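Local coordinates for protein alcohol dehydrogenase IV (Corynebacterium glutamicum, PDB 3IV7) that belongs to the iron-containing alcohol dehydrogenase family and probably reduces maleylacetate with a nicotinamide cofactor, at residues S125-V130 and G225-A230; S238-K243 and E340-L345; A284-D289 and Q296-S301; K39-A44 and A82-N87. One frame throughout, in Å; residues are numbered along the deposited sequence.

From the N terminus, contact 4 closes first: strand 40-43 of the parallel sheet receives the end of helix 74-86. The chain then adds strands 91-96 and 115-119, and contact 1 binds the loop 125-130 to helix 216-236, joining the sheet-bearing half to the helical half near the centre of the chain. Contact 2 opens only after contact 1 has closed and joins helices 240-250 and 339-351. Within its span lies contact 3, a short-range closure between helices 276-286 and 291-301; none of the four loops cross. Contacts 3 and 4 lie on opposite sides of the chain's centre, their own centres about 44 Å apart.

Contact 1: S125-V130 and G225-A230; sequences SEATNV and GAYLAA
Thr128 OG1, on the residue whose methyl CG2 rests against Ala230, is gripped by two groups: the backbone N-H of Val130 and the ammonium of Lys105. The Val130 N to Thr128 OG1 bond is 3.3 Å long with an N-H...O angle of 158°, and it closes an ST turn that fixes the rotation of the threonine. Lys105 also bonds Ser125 OG and Val130 O, so one amine gathers three oxygens of this loop. With OG1 set between the backbone N and the carbonyl carbon (chi1 81°), CG2 falls beside the backbone N and lies 3.9 Å from Ala230 O. Next to it the contact is wholly apolar. Ala127 CB meets Ala230 CB at 3.5 Å, a close methyl-to-methyl approach. The backbones are correspondingly near, with Ala127 CA 5.4 Å from Ala230 CA. The contact lies at the join of the two halves: the loop follows strand 115-119 of the N-terminal parallel sheet, of the nucleotide-binding type, and helix 216-236 belongs to the helical C-terminal half, as in iron-containing alcohol dehydrogenases. Tyr227 holds CG anti to its backbone N (chi1 -179°), which brings the ring beside the loop; its CE1 comes 3.6 Å from Ala127 CB, obliquely to the ring. Its phenol OH is hydrogen-bonded to Gln15 OE1. The other end of the same amide, Gln15 NE2, bonds Glu126 O, while Ile190 of the second subunit packs on Tyr227.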
loop_
_atom_site.group_PDB
_atom_site.type_symbol
_atom_site.label_atom_id
_atom_site.label_comp_id
_atom_site.label_asym_id
_atom_site.label_seq_id
_atom_site.Cartn_x
_atom_site.Cartn_y
_atom_site.Cartn_z
ATOM N N SER A 125 16.002 2.692 -1.653
ATOM C CA SER A 125 16.409 1.419 -1.087
ATOM C C SER A 125 15.700 1.164 0.227
ATOM O O SER A 125 15.461 0.036 0.574
ATOM C CB SER A 125 17.926 1.326 -0.912
ATOM O OG SER A 125 18.291 0.009 -0.496
ATOM N N GLU A 126 15.339 2.233 0.937
ATOM C CA GLU A 126 14.683 2.118 2.268
ATOM C C GLU A 126 13.305 1.442 2.224
ATOM O O GLU A 126 12.789 1.005 3.253
ATOM C CB GLU A 126 14.550 3.486 2.923
ATOM C CG GLU A 126 13.645 4.502 2.164
ATOM C CD GLU A 126 14.313 5.227 1.044
ATOM O OE1 GLU A 126 15.433 4.865 0.670
ATOM O OE2 GLU A 126 13.702 6.168 0.519
ATOM N N ALA A 127 12.727 1.363 1.039
ATOM C CA ALA A 127 11.442 0.757 0.859
ATOM C C ALA A 127 11.490 -0.566 0.129
ATOM O O ALA A 127 10.478 -1.046 -0.264
ATOM C CB ALA A 127 10.515 1.707 0.141
ATOM N N THR A 128 12.668 -1.168 -0.042
ATOM C CA THR A 128 12.738 -2.501 -0.665
ATOM C C THR A 128 13.424 -3.520 0.267
ATOM O O THR A 128 14.214 -3.155 1.200
ATOM C CB THR A 128 13.506 -2.492 -2.017
ATOM O OG1 THR A 128 14.908 -2.526 -1.772
ATOM C CG2 THR A 128 13.175 -1.252 -2.845
ATOM N N ASN A 129 13.159 -4.772 -0.027
ATOM C CA ASN A 129 13.730 -5.892 0.662
ATOM C C ASN A 129 14.843 -6.486 -0.167
ATOM O O ASN A 129 15.121 -7.660 -0.070
ATOM C CB ASN A 129 12.666 -6.941 0.930
ATOM C CG ASN A 129 11.908 -7.355 -0.330
ATOM O OD1 ASN A 129 12.173 -6.863 -1.433
ATOM N ND2 ASN A 129 10.891 -8.176 -0.142
ATOM N N VAL A 130 15.468 -5.642 -0.987
ATOM C CA VAL A 130 16.556 -6.036 -1.875
ATOM C C VAL A 130 17.876 -5.619 -1.260
ATOM O O VAL A 130 18.043 -4.449 -0.812
ATOM C CB VAL A 130 16.411 -5.357 -3.272
ATOM C CG1 VAL A 130 17.672 -5.631 -4.175
ATOM C CG2 VAL A 130 15.117 -5.839 -3.959
ATOM N N GLY A 225 7.363 10.727 -3.410
ATOM C CA GLY A 225 7.361 10.000 -4.699
ATOM C C GLY A 225 8.320 8.852 -4.709
ATOM O O GLY A 225 7.992 7.739 -5.133
ATOM N N ALA A 226 9.511 9.112 -4.225
ATOM C CA ALA A 226 10.528 8.114 -4.140
ATOM C C ALA A 226 10.086 6.928 -3.296
ATOM O O ALA A 226 10.411 5.801 -3.603
ATOM C CB ALA A 226 11.824 8.739 -3.555
ATOM N N TYR A 227 9.357 7.192 -2.209
ATOM C CA TYR A 227 8.894 6.105 -1.350
ATOM C C TYR A 227 7.910 5.210 -2.088
ATOM O O TYR A 227 8.099 3.971 -2.149
ATOM C CB TYR A 227 8.263 6.635 -0.070
ATOM C CG TYR A 227 7.810 5.512 0.846
ATOM C CD1 TYR A 227 8.725 4.666 1.440
ATOM C CD2 TYR A 227 6.458 5.276 1.068
ATOM C CE1 TYR A 227 8.307 3.601 2.257
ATOM C CE2 TYR A 227 6.030 4.251 1.888
ATOM C CZ TYR A 227 6.947 3.423 2.492
ATOM O OH TYR A 227 6.494 2.379 3.271
ATOM N N LEU A 228 6.878 5.811 -2.685
ATOM C CA LEU A 228 5.882 5.001 -3.422
ATOM C C LEU A 228 6.469 4.287 -4.639
ATOM O O LEU A 228 6.102 3.154 -4.946
ATOM C CB LEU A 228 4.682 5.837 -3.784
ATOM C CG LEU A 228 3.883 6.208 -2.509
ATOM C CD1 LEU A 228 2.662 6.858 -2.892
ATOM C CD2 LEU A 228 3.584 4.949 -1.669
ATOM N N ALA A 229 7.413 4.923 -5.306
ATOM C CA ALA A 229 8.098 4.280 -6.425
ATOM C C ALA A 229 8.744 2.967 -5.974
ATOM O O ALA A 229 8.656 1.954 -6.662
ATOM C CB ALA A 229 9.155 5.216 -6.992
ATOM N N ALA A 230 9.455 3.032 -4.837
ATOM C CA ALA A 230 10.206 1.898 -4.319
ATOM C C ALA A 230 9.301 0.803 -3.763
ATOM O O ALA A 230 9.551 -0.395 -3.991
ATOM C CB ALA A 230 11.230 2.372 -3.258
#

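Contact 2: S238-K243 and E340-L345; sequences SGLHHK and ENLSRL
Leu240 and Leu342 both hold CG anti to the backbone N, with chi1 of 179° and -171°, and this sends their branched ends outward from two helices whose CA atoms, Leu240 to Leu342, stay 9.8 Å apart. The gap is bridged by methyls. Leu240 CD1 touches Leu342 CD1 at 4.2 Å, the two side chains sliding past each other in opposite directions. The other branch, Leu240 CD2, lies 4.4 Å from Leu345 CD1, so each methyl of Leu240 has its own leucine on the facing helix. Leu342 and Leu345, three residues apart, point from the same side of helix 339-351 and receive Leu240 like the two arms of a fork. No hydrogen bond crosses, and the buried area is small at 85 Å². Further apolar groups fill in around the leucines: Ile244, one turn on from Leu240, touches both Leu342 and Leu345, while Phe270 packs on Leu240, and Val322 and Leu326 of helix 318-326 pack on Leu342. Gly239 stands at the N-cap of helix 240-250, so Leu240 projects from its very first turn. His241 points away from helix 339-351; its CD2 sits 3.9 Å above the plane of the His242 ring, over its centre. Both imidazoles bond to other parts of the chain, His241 NE2 to His260 and His242 to Asp180 and His177, which separates a polar side of this turn from its leucine side. The arrangement is apolar helix-to-helix packing of the all-helical C-terminal domain of the iron-containing alcohol dehydrogenase fold.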
loop_
_atom_site.group_PDB
_atom_site.type_symbol
_atom_site.label_atom_id
_atom_site.label_comp_id
_atom_site.label_asym_id
_atom_site.label_seq_id
_atom_site.Cartn_x
_atom_site.Cartn_y
_atom_site.Cartn_z
ATOM N N SER A 238 12.069 -6.429 -10.728
ATOM C CA SER A 238 12.893 -5.801 -11.774
ATOM C C SER A 238 12.482 -6.144 -13.160
ATOM O O SER A 238 12.486 -7.324 -13.557
ATOM C CB SER A 238 14.354 -6.186 -11.597
ATOM O OG SER A 238 14.859 -5.638 -10.413
ATOM N N GLY A 239 12.182 -5.105 -13.938
ATOM C CA GLY A 239 11.840 -5.249 -15.326
ATOM C C GLY A 239 13.080 -4.971 -16.177
ATOM O O GLY A 239 14.193 -4.890 -15.644
ATOM N N LEU A 240 12.878 -4.820 -17.485
ATOM C CA LEU A 240 13.987 -4.565 -18.443
ATOM C C LEU A 240 14.933 -3.434 -18.005
ATOM O O LEU A 240 16.156 -3.594 -18.052
ATOM C CB LEU A 240 13.421 -4.245 -19.828
ATOM C CG LEU A 240 14.416 -3.923 -20.977
ATOM C CD1 LEU A 240 15.359 -5.092 -21.249
ATOM C CD2 LEU A 240 13.672 -3.542 -22.235
ATOM N N HIS A 241 14.369 -2.289 -17.606
ATOM C CA HIS A 241 15.176 -1.134 -17.227
ATOM C C HIS A 241 16.151 -1.477 -16.154
ATOM O O HIS A 241 17.335 -1.175 -16.276
ATOM C CB HIS A 241 14.318 0.045 -16.755
ATOM C CG HIS A 241 15.108 1.130 -16.106
ATOM N ND1 HIS A 241 15.594 2.209 -16.800
ATOM C CD2 HIS A 241 15.517 1.292 -14.819
ATOM C CE1 HIS A 241 16.266 2.992 -15.975
ATOM N NE2 HIS A 241 16.235 2.456 -14.769
ATOM N N HIS A 242 15.669 -2.118 -15.095
ATOM C CA HIS A 242 16.518 -2.435 -13.962
ATOM C C HIS A 242 17.555 -3.472 -14.307
ATOM O O HIS A 242 18.661 -3.415 -13.795
ATOM C CB HIS A 242 15.674 -2.870 -12.741
ATOM C CG HIS A 242 14.848 -1.768 -12.179
ATOM N ND1 HIS A 242 13.641 -1.394 -12.727
ATOM C CD2 HIS A 242 15.087 -0.904 -11.159
ATOM C CE1 HIS A 242 13.164 -0.359 -12.051
ATOM N NE2 HIS A 242 14.018 -0.050 -11.093
ATOM N N LYS A 243 17.203 -4.433 -15.144
ATOM C CA LYS A 243 18.182 -5.454 -15.557
ATOM C C LYS A 243 19.332 -4.781 -16.330
ATOM O O LYS A 243 20.485 -5.045 -16.064
ATOM C CB LYS A 243 17.527 -6.524 -16.418
ATOM C CG LYS A 243 16.473 -7.397 -15.719
ATOM C CD LYS A 243 16.953 -7.937 -14.384
ATOM C CE LYS A 243 15.904 -8.857 -13.750
ATOM N NZ LYS A 243 16.441 -9.502 -12.531
ATOM N N GLU A 340 19.754 -8.012 -31.129
ATOM C CA GLU A 340 19.810 -6.822 -32.000
ATOM C C GLU A 340 19.080 -5.608 -31.398
ATOM O O GLU A 340 19.635 -4.509 -31.370
ATOM C CB GLU A 340 19.234 -7.092 -33.405
ATOM C CG GLU A 340 19.950 -8.156 -34.215
ATOM C CD GLU A 340 19.571 -9.569 -33.811
ATOM O OE1 GLU A 340 18.805 -9.734 -32.829
ATOM O OE2 GLU A 340 20.035 -10.510 -34.467
ATOM N N ASN A 341 17.849 -5.789 -30.910
ATOM C CA ASN A 341 17.107 -4.629 -30.463
ATOM C C ASN A 341 17.567 -4.091 -29.111
ATOM O O ASN A 341 17.477 -2.894 -28.878
ATOM C CB ASN A 341 15.563 -4.776 -30.603
ATOM C CG ASN A 341 14.952 -5.799 -29.658
ATOM O OD1 ASN A 341 15.522 -6.161 -28.645
ATOM N ND2 ASN A 341 13.747 -6.268 -30.013
ATOM N N LEU A 342 18.117 -4.957 -28.255
ATOM C CA LEU A 342 18.730 -4.498 -27.023
ATOM C C LEU A 342 20.027 -3.746 -27.357
ATOM O O LEU A 342 20.336 -2.746 -26.732
ATOM C CB LEU A 342 19.004 -5.653 -26.062
ATOM C CG LEU A 342 19.457 -5.309 -24.647
ATOM C CD1 LEU A 342 18.476 -4.337 -23.906
ATOM C CD2 LEU A 342 19.636 -6.610 -23.825
ATOM N N SER A 343 20.776 -4.233 -28.341
ATOM C CA SER A 343 21.963 -3.502 -28.813
ATOM C C SER A 343 21.558 -2.122 -29.337
ATOM O O SER A 343 22.216 -1.148 -29.056
ATOM C CB SER A 343 22.708 -4.280 -29.900
ATOM O OG SER A 343 23.305 -5.436 -29.358
ATOM N N ARG A 344 20.451 -2.048 -30.076
ATOM C CA ARG A 344 19.976 -0.753 -30.626
ATOM C C ARG A 344 19.538 0.181 -29.504
ATOM O O ARG A 344 19.770 1.385 -29.559
ATOM C CB ARG A 344 18.820 -0.956 -31.614
ATOM C CG ARG A 344 18.306 0.355 -32.287
ATOM C CD ARG A 344 19.275 0.846 -33.314
ATOM N NE ARG A 344 18.932 2.167 -33.838
ATOM C CZ ARG A 344 19.255 3.315 -33.255
ATOM N NH1 ARG A 344 19.877 3.326 -32.075
ATOM N NH2 ARG A 344 18.914 4.459 -33.832
ATOM N N LEU A 345 18.894 -0.378 -28.499
ATOM C CA LEU A 345 18.470 0.395 -27.353
ATOM C C LEU A 345 19.686 1.025 -26.672
ATOM O O LEU A 345 19.693 2.228 -26.397
ATOM C CB LEU A 345 17.699 -0.479 -26.371
ATOM C CG LEU A 345 17.148 0.210 -25.139
ATOM C CD1 LEU A 345 15.942 -0.599 -24.552
ATOM C CD2 LEU A 345 18.235 0.433 -24.082
#

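Contact 3: A284-D289 and Q296-S301; sequences AAFGTD and QRLRLS
Phe286 and Leu298 face each other with CA atoms 8.7 Å apart, just where helix 276-286 stops and the chain turns into helix 291-301. The stop is a Schellman motif with Gly287 as its C-prime residue (phi 80°). Leu298 CD2 approaches the Phe286 ring at its edge, near the ring plane, 4.2 Å from CE1, and the two side chains cross at about a right angle. Leu175 and Asn203 touch both residues and carry this pair into the core. Toward the surface, Thr288 CG2 lies 3.6 Å from Arg297 NH1, obliquely to the guanidinium. The arginine reaches it because its chain is extended from CG to NE, running past the threonine in the opposite direction. Thr288 OG1 is turned to Thr290 O, leaving its methyl to meet the arginine. Arg297 has a long, weak ion pair with Glu293. Farther along the second helix, Ser301 OG bonds Leu298 O at 2.8 Å, in the last turn. Two consecutive helices, the first ended by a Schellman motif, with their inner side chains laid on helices 164-181 and 189-211, form part of the helical C-terminal domain.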
loop_
_atom_site.group_PDB
_atom_site.type_symbol
_atom_site.label_atom_id
_atom_site.label_comp_id
_atom_site.label_asym_id
_atom_site.label_seq_id
_atom_site.Cartn_x
_atom_site.Cartn_y
_atom_site.Cartn_z
ATOM N N ALA A 284 -1.533 9.379 -17.902
ATOM C CA ALA A 284 -2.438 10.038 -16.956
ATOM C C ALA A 284 -1.673 10.627 -15.762
ATOM O O ALA A 284 -1.955 11.729 -15.311
ATOM C CB ALA A 284 -3.482 9.053 -16.461
ATOM N N ALA A 285 -0.718 9.875 -15.247
ATOM C CA ALA A 285 0.055 10.325 -14.123
ATOM C C ALA A 285 0.884 11.547 -14.478
ATOM O O ALA A 285 1.102 12.396 -13.639
ATOM C CB ALA A 285 0.939 9.210 -13.619
ATOM N N PHE A 286 1.387 11.601 -15.716
ATOM C CA PHE A 286 2.142 12.759 -16.196
ATOM C C PHE A 286 1.216 13.920 -16.549
ATOM O O PHE A 286 1.642 15.061 -16.572
ATOM C CB PHE A 286 3.004 12.412 -17.415
ATOM C CG PHE A 286 4.338 11.762 -17.077
ATOM C CD1 PHE A 286 5.294 12.449 -16.384
ATOM C CD2 PHE A 286 4.636 10.498 -17.535
ATOM C CE1 PHE A 286 6.511 11.866 -16.089
ATOM C CE2 PHE A 286 5.847 9.897 -17.233
ATOM C CZ PHE A 286 6.782 10.568 -16.542
ATOM N N GLY A 287 -0.042 13.620 -16.862
ATOM C CA GLY A 287 -1.000 14.662 -17.266
ATOM C C GLY A 287 -0.806 15.040 -18.730
ATOM O O GLY A 287 -1.069 16.162 -19.122
ATOM N N THR A 288 -0.379 14.069 -19.536
ATOM C CA THR A 288 -0.044 14.287 -20.923
ATOM C C THR A 288 -0.686 13.186 -21.763
ATOM O O THR A 288 -1.153 12.195 -21.229
ATOM C CB THR A 288 1.495 14.270 -21.123
ATOM O OG1 THR A 288 2.039 13.057 -20.587
ATOM C CG2 THR A 288 2.158 15.468 -20.410
ATOM N N ASP A 289 -0.695 13.365 -23.080
ATOM C CA ASP A 289 -1.379 12.426 -23.992
ATOM C C ASP A 289 -0.693 11.083 -24.085
ATOM O O ASP A 289 -1.357 10.053 -24.227
ATOM C CB ASP A 289 -1.522 13.041 -25.387
ATOM C CG ASP A 289 -2.427 14.258 -25.392
ATOM O OD1 ASP A 289 -3.434 14.249 -24.665
ATOM O OD2 ASP A 289 -2.121 15.231 -26.116
ATOM N N GLN A 296 9.498 13.147 -21.481
ATOM C CA GLN A 296 10.380 14.062 -22.218
ATOM C C GLN A 296 10.244 15.515 -21.738
ATOM O O GLN A 296 11.247 16.216 -21.599
ATOM C CB GLN A 296 10.146 13.958 -23.726
ATOM C CG GLN A 296 10.603 12.643 -24.356
ATOM C CD GLN A 296 12.107 12.389 -24.223
ATOM O OE1 GLN A 296 12.562 11.790 -23.246
ATOM N NE2 GLN A 296 12.867 12.756 -25.260
ATOM N N ARG A 297 9.014 15.950 -21.455
ATOM C CA ARG A 297 8.787 17.278 -20.896
ATOM C C ARG A 297 9.416 17.423 -19.534
ATOM O O ARG A 297 9.929 18.487 -19.201
ATOM C CB ARG A 297 7.304 17.577 -20.783
ATOM C CG ARG A 297 6.664 17.810 -22.082
ATOM C CD ARG A 297 5.184 18.016 -21.965
ATOM N NE ARG A 297 4.562 18.109 -23.293
ATOM C CZ ARG A 297 3.265 18.296 -23.511
ATOM N NH1 ARG A 297 2.423 18.435 -22.493
ATOM N NH2 ARG A 297 2.809 18.362 -24.757
ATOM N N LEU A 298 9.326 16.384 -18.711
ATOM C CA LEU A 298 9.963 16.419 -17.420
ATOM C C LEU A 298 11.456 16.544 -17.594
ATOM O O LEU A 298 12.103 17.434 -16.983
ATOM C CB LEU A 298 9.630 15.184 -16.606
ATOM C CG LEU A 298 10.396 15.028 -15.295
ATOM C CD1 LEU A 298 10.131 16.204 -14.334
ATOM C CD2 LEU A 298 9.992 13.705 -14.668
ATOM N N ARG A 299 12.019 15.690 -18.443
ATOM C CA ARG A 299 13.469 15.681 -18.663
ATOM C C ARG A 299 13.998 17.019 -19.142
ATOM O O ARG A 299 15.015 17.517 -18.631
ATOM C CB ARG A 299 13.863 14.576 -19.633
ATOM C CG ARG A 299 13.685 13.166 -19.033
ATOM C CD ARG A 299 14.056 12.107 -19.994
ATOM N NE ARG A 299 15.479 12.135 -20.269
ATOM C CZ ARG A 299 16.032 12.169 -21.479
ATOM N NH1 ARG A 299 15.291 12.161 -22.592
ATOM N NH2 ARG A 299 17.350 12.186 -21.582
ATOM N N LEU A 300 13.315 17.626 -20.101
ATOM C CA LEU A 300 13.714 18.951 -20.551
ATOM C C LEU A 300 13.614 19.964 -19.395
ATOM O O LEU A 300 14.510 20.748 -19.178
ATOM C CB LEU A 300 12.837 19.402 -21.714
ATOM C CG LEU A 300 13.318 20.665 -22.413
ATOM C CD1 LEU A 300 14.748 20.475 -22.842
ATOM C CD2 LEU A 300 12.430 20.993 -23.626
ATOM N N SER A 301 12.547 19.889 -18.601
ATOM C CA SER A 301 12.360 20.872 -17.531
ATOM C C SER A 301 13.371 20.731 -16.387
ATOM O O SER A 301 13.584 21.670 -15.647
ATOM C CB SER A 301 10.931 20.846 -16.995
ATOM O OG SER A 301 10.746 19.769 -16.097
#

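Contact 4: K39-A44 and A82-N87; sequences KVMVIA and AVATDN
Lys39 reaches for the carbonyl of Asn87 along its whole outer half. The bond to CB heads toward the helix, CG lies beside the backbone N, and bends at chi2 and chi3 (80° at the latter) curl the rest of the chain over the helix end. CD then passes 3.4 Å from Asn87 O and CE 3.2 Å from the same oxygen, until NZ donates a hydrogen bond of 2.9 Å to Asn87 O. The ammonium stands off the carbonyl plane, tilted by 34°. Asn87 itself is pinned back on its helix: its ND2 gives a 2.8 Å bond to Val83 O, and its backbone N bonds the same oxygen from the opposite face of that carbonyl's plane. Deeper in, selenomethionine Met41 provides the apolar part. Extended from CB to CE, it lays SE 4.0 Å from Ala84 CB and brings its methyl CE within 3.7 Å of Val83 CG1, crossing the valine side chain at about a right angle. Ile63 touches Val83 and Asn87, and Ile107 closes on Ala84. In the sheet, strand 40-43 lies between strands 63-65 and 91-96, which helix 74-86 connects, so the helix forms a beta-alpha-beta crossover that spans this strand, as in Rossmann-like nucleotide-binding folds. The chemistry is therefore split: an apolar selenium-and-methyl contact, with Met41 and Ala84 buried, seats the helix on the sheet, while at the rim a positive amine bonds a carbonyl just past the helix C terminus, where it would probably offset the negative end of the helix dipole.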
loop_
_atom_site.group_PDB
_atom_site.type_symbol
_atom_site.label_atom_id
_atom_site.label_comp_id
_atom_site.label_asym_id
_atom_site.label_seq_id
_atom_site.Cartn_x
_atom_site.Cartn_y
_atom_site.Cartn_z
ATOM N N LYS A 39 21.014 0.195 22.687
ATOM C CA LYS A 39 22.348 0.222 22.081
ATOM C C LYS A 39 22.265 0.439 20.593
ATOM O O LYS A 39 22.418 -0.491 19.806
ATOM C CB LYS A 39 23.115 -1.063 22.392
ATOM C CG LYS A 39 23.446 -1.243 23.870
ATOM C CD LYS A 39 24.736 -2.003 24.077
ATOM C CE LYS A 39 25.958 -1.102 23.893
ATOM N NZ LYS A 39 27.216 -1.799 24.284
ATOM N N VAL A 40 22.085 1.708 20.233
ATOM C CA VAL A 40 21.872 2.143 18.906
ATOM C C VAL A 40 23.182 2.327 18.142
ATOM O O VAL A 40 24.152 2.911 18.650
ATOM C CB VAL A 40 21.131 3.508 18.905
ATOM C CG1 VAL A 40 20.896 3.999 17.466
ATOM C CG2 VAL A 40 19.800 3.419 19.690
HETATM N N MSE A 41 23.191 1.848 16.909
HETATM C CA MSE A 41 24.307 2.049 16.005
HETATM C C MSE A 41 23.850 2.938 14.864
HETATM O O MSE A 41 22.901 2.604 14.150
HETATM C CB MSE A 41 24.790 0.713 15.470
HETATM C CG MSE A 41 25.965 0.773 14.430
HETATM SE SE MSE A 41 26.495 -1.059 13.992
HETATM C CE MSE A 41 27.895 -0.771 12.681
ATOM N N VAL A 42 24.508 4.089 14.708
ATOM C CA VAL A 42 24.212 5.003 13.601
ATOM C C VAL A 42 25.254 4.808 12.489
ATOM O O VAL A 42 26.477 4.808 12.733
ATOM C CB VAL A 42 24.189 6.477 14.056
ATOM C CG1 VAL A 42 24.059 7.396 12.870
ATOM C CG2 VAL A 42 23.025 6.722 15.034
ATOM N N ILE A 43 24.761 4.622 11.282
ATOM C CA ILE A 43 25.599 4.352 10.132
ATOM C C ILE A 43 25.450 5.513 9.183
ATOM O O ILE A 43 24.339 5.830 8.753
ATOM C CB ILE A 43 25.161 3.031 9.416
ATOM C CG1 ILE A 43 25.320 1.850 10.347
ATOM C CG2 ILE A 43 25.961 2.822 8.110
ATOM C CD1 ILE A 43 24.440 0.692 10.021
ATOM N N ALA A 44 26.566 6.124 8.822
ATOM C CA ALA A 44 26.548 7.267 7.908
ATOM C C ALA A 44 27.966 7.476 7.341
ATOM O O ALA A 44 28.929 7.315 8.047
ATOM C CB ALA A 44 26.080 8.553 8.664
ATOM N N ALA A 82 30.484 -7.301 12.470
ATOM C CA ALA A 82 31.272 -7.564 13.672
ATOM C C ALA A 82 31.105 -6.436 14.715
ATOM O O ALA A 82 30.928 -6.705 15.901
ATOM C CB ALA A 82 32.743 -7.746 13.303
ATOM N N VAL A 83 31.199 -5.190 14.266
ATOM C CA VAL A 83 30.953 -4.029 15.150
ATOM C C VAL A 83 29.567 -4.148 15.821
ATOM O O VAL A 83 29.442 -4.039 17.067
ATOM C CB VAL A 83 31.061 -2.692 14.362
ATOM C CG1 VAL A 83 30.560 -1.520 15.193
ATOM C CG2 VAL A 83 32.513 -2.456 13.918
ATOM N N ALA A 84 28.543 -4.436 15.008
ATOM C CA ALA A 84 27.189 -4.642 15.514
ATOM C C ALA A 84 27.136 -5.717 16.604
ATOM O O ALA A 84 26.636 -5.481 17.716
ATOM C CB ALA A 84 26.223 -5.022 14.342
ATOM N N THR A 85 27.646 -6.894 16.285
ATOM C CA THR A 85 27.584 -8.009 17.195
ATOM C C THR A 85 28.496 -7.810 18.438
ATOM O O THR A 85 28.074 -8.067 19.557
ATOM C CB THR A 85 27.941 -9.332 16.481
ATOM O OG1 THR A 85 29.253 -9.239 15.949
ATOM C CG2 THR A 85 26.983 -9.615 15.358
ATOM N N ASP A 86 29.725 -7.347 18.229
ATOM C CA ASP A 86 30.664 -7.129 19.343
ATOM C C ASP A 86 30.143 -6.125 20.369
ATOM O O ASP A 86 30.448 -6.227 21.553
ATOM C CB ASP A 86 32.018 -6.625 18.831
ATOM C CG ASP A 86 32.813 -7.695 18.092
ATOM O OD1 ASP A 86 32.403 -8.875 18.105
ATOM O OD2 ASP A 86 33.849 -7.342 17.490
ATOM N N ASN A 87 29.380 -5.147 19.907
ATOM C CA ASN A 87 28.911 -4.079 20.761
ATOM C C ASN A 87 27.489 -4.301 21.232
ATOM O O ASN A 87 26.879 -3.419 21.849
ATOM C CB ASN A 87 29.037 -2.750 20.026
ATOM C CG ASN A 87 30.475 -2.301 19.893
ATOM O OD1 ASN A 87 31.070 -1.826 20.854
ATOM N ND2 ASN A 87 31.030 -2.413 18.694
#